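Local coordinates for germination-specific N-acetylmuramoyl-L-alanine amidase, Autolysin (Clostridioides difficile, PDB 7RAG) that hydrolyses the amide bond between N-acetylmuramic acid and L-alanine in cortex peptidoglycan as a zinc amidase, and is allosterically activated by the GerS lipoprotein during spore formation, at the interface of chains B and A. Residues are numbered along the deposited sequence; one frame, centred on the assembly and turned at random. Chains: chain A, Germination-specific N-acetylmuramoyl-L-alanine amidase, Autolysin; chain B, Lipoprotein.

The interface of chains B and A. Residues chain B 133, 135-136, 164; chain A 16-18, 60, 62, 103.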
# COMPACT_ATOMS: atom_id res chain seq x y z
N ASN B 133 7.43 19.02 -23.88
CA ASN B 133 8.79 18.53 -23.66
C ASN B 133 9.45 18.29 -25.02
O ASN B 133 8.86 17.66 -25.90
CB ASN B 133 8.77 17.24 -22.82
CG ASN B 133 10.17 16.72 -22.44
OD1 ASN B 133 11.06 16.62 -23.28
ND2 ASN B 133 10.36 16.35 -21.17
N TYR B 135 11.64 16.28 -25.74
CA TYR B 135 11.96 14.87 -25.91
C TYR B 135 10.75 13.96 -25.96
O TYR B 135 10.81 12.91 -26.60
CB TYR B 135 12.88 14.42 -24.77
CG TYR B 135 14.21 15.11 -24.81
CD1 TYR B 135 15.17 14.77 -25.76
CD2 TYR B 135 14.51 16.12 -23.90
CE1 TYR B 135 16.38 15.40 -25.80
CE2 TYR B 135 15.72 16.75 -23.93
CZ TYR B 135 16.66 16.39 -24.89
OH TYR B 135 17.88 17.01 -24.95
N PHE B 136 9.67 14.32 -25.26
CA PHE B 136 8.43 13.54 -25.26
C PHE B 136 7.37 14.36 -25.97
O PHE B 136 6.50 14.96 -25.34
CB PHE B 136 7.98 13.18 -23.80
CG PHE B 136 8.97 12.35 -23.03
CD1 PHE B 136 8.75 10.99 -22.83
CD2 PHE B 136 10.11 12.91 -22.49
CE1 PHE B 136 9.64 10.23 -22.11
CE2 PHE B 136 11.01 12.16 -21.77
CZ PHE B 136 10.78 10.83 -21.57
N PHE B 164 11.75 6.61 -27.57
CA PHE B 164 11.38 5.33 -26.98
C PHE B 164 10.64 4.53 -28.02
O PHE B 164 9.70 5.03 -28.63
CB PHE B 164 10.45 5.48 -25.76
CG PHE B 164 11.13 6.01 -24.56
CD1 PHE B 164 11.62 5.13 -23.59
CD2 PHE B 164 11.30 7.38 -24.39
CE1 PHE B 164 12.27 5.64 -22.47
CE2 PHE B 164 11.94 7.88 -23.29
CZ PHE B 164 12.42 7.01 -22.32
N ASN A 16 7.64 12.12 -17.07
CA ASN A 16 8.49 12.11 -18.27
C ASN A 16 9.66 13.08 -18.14
O ASN A 16 9.62 14.18 -18.65
CB ASN A 16 7.69 12.49 -19.52
CG ASN A 16 6.73 11.40 -19.94
OD1 ASN A 16 6.70 10.32 -19.33
ND2 ASN A 16 5.94 11.67 -20.98
N LYS A 17 10.70 12.64 -17.45
CA LYS A 17 11.82 13.49 -17.14
C LYS A 17 13.00 13.16 -18.04
O LYS A 17 13.11 12.04 -18.56
CB LYS A 17 12.20 13.33 -15.68
CG LYS A 17 11.15 13.86 -14.75
CD LYS A 17 10.99 15.36 -14.96
CE LYS A 17 10.55 16.06 -13.68
NZ LYS A 17 10.97 17.51 -13.66
N THR A 18 13.85 14.16 -18.26
CA THR A 18 15.12 13.98 -18.93
C THR A 18 16.21 14.38 -17.95
O THR A 18 16.17 15.47 -17.38
CB THR A 18 15.18 14.81 -20.22
OG1 THR A 18 14.11 14.38 -21.09
CG2 THR A 18 16.51 14.58 -20.96
N GLY A 60 11.19 4.81 -17.77
CA GLY A 60 10.57 5.81 -18.61
C GLY A 60 11.18 7.18 -18.58
O GLY A 60 10.59 8.11 -19.14
N LEU A 62 14.40 9.69 -19.75
CA LEU A 62 15.39 9.77 -20.81
C LEU A 62 16.69 10.25 -20.21
O LEU A 62 16.69 11.23 -19.46
CB LEU A 62 14.95 10.74 -21.91
CG LEU A 62 15.75 10.60 -23.18
CD1 LEU A 62 15.48 9.25 -23.86
CD2 LEU A 62 15.41 11.73 -24.11
N ASN A 103 15.73 18.16 -17.27
CA ASN A 103 15.09 18.51 -16.02
C ASN A 103 16.05 18.45 -14.84
O ASN A 103 15.77 19.04 -13.80
CB ASN A 103 13.89 17.60 -15.77
CG ASN A 103 12.89 17.64 -16.91
OD1 ASN A 103 12.91 16.79 -17.79
ND2 ASN A 103 12.05 18.65 -16.91
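B:Phe136 lays one face of its ring against A:Asn16, the first ordered residue of the amidase chain, in the complex of CwlD with its lipoprotein activator GerS. The methylene CB of A:Asn16 sits over the middle of the B:Phe136 ring, 3.7 Å from its centroid, a CH-pi contact. Beyond it the carboxamide runs out over the CD1 edge of the same ring, its plane tilted only 19° from that of the phenyl group. Its amide nitrogen ND2 comes 3.4 Å from CD1 of B:Phe136, lying against the ring rather than in hydrogen-bonding reach of the GerS residues of this patch. The far end of the ring reaches chain A backbone: CZ of B:Phe136 lies 3.7 Å from the carbonyl O of A:Gly60. One edge faces OG1 of A:Thr18, the hydroxyl oxygen, which lies in the ring plane.

B:Tyr135, the preceding loop residue, meets the starts of two amidase strands, 18-23 and 62-65. With CG of A:Leu62 anti to the backbone N (chi1 -165°), its two methyl groups part between GerS aromatics. CD2 of A:Leu62 touches CD1 of B:Tyr135 at 3.5 Å, whereas CD1 of the leucine meets CE2 of B:Phe164 at 3.8 Å. A:Thr18 approaches the same face of the tyrosine ring but along its other half, the hydroxyl OG1 nearest CD2 and the methyl CG2 nearest CE2, the side chains crossing at about a right angle.

The patch joins the proteins by packing; its hydrogen bonds shape each partner separately. In GerS, OD1 of B:Asn133 accepts the backbone N-H of B:Tyr135, bracing the loop that presents both aromatics. On the amidase, the side-chain carbonyl of A:Asn103 holds the beginning of strand 18-23: OD1 of A:Asn103 receives the backbone N of A:Thr18 at 2.8 Å, on an in-plane lone pair, with 165° at the hydrogen.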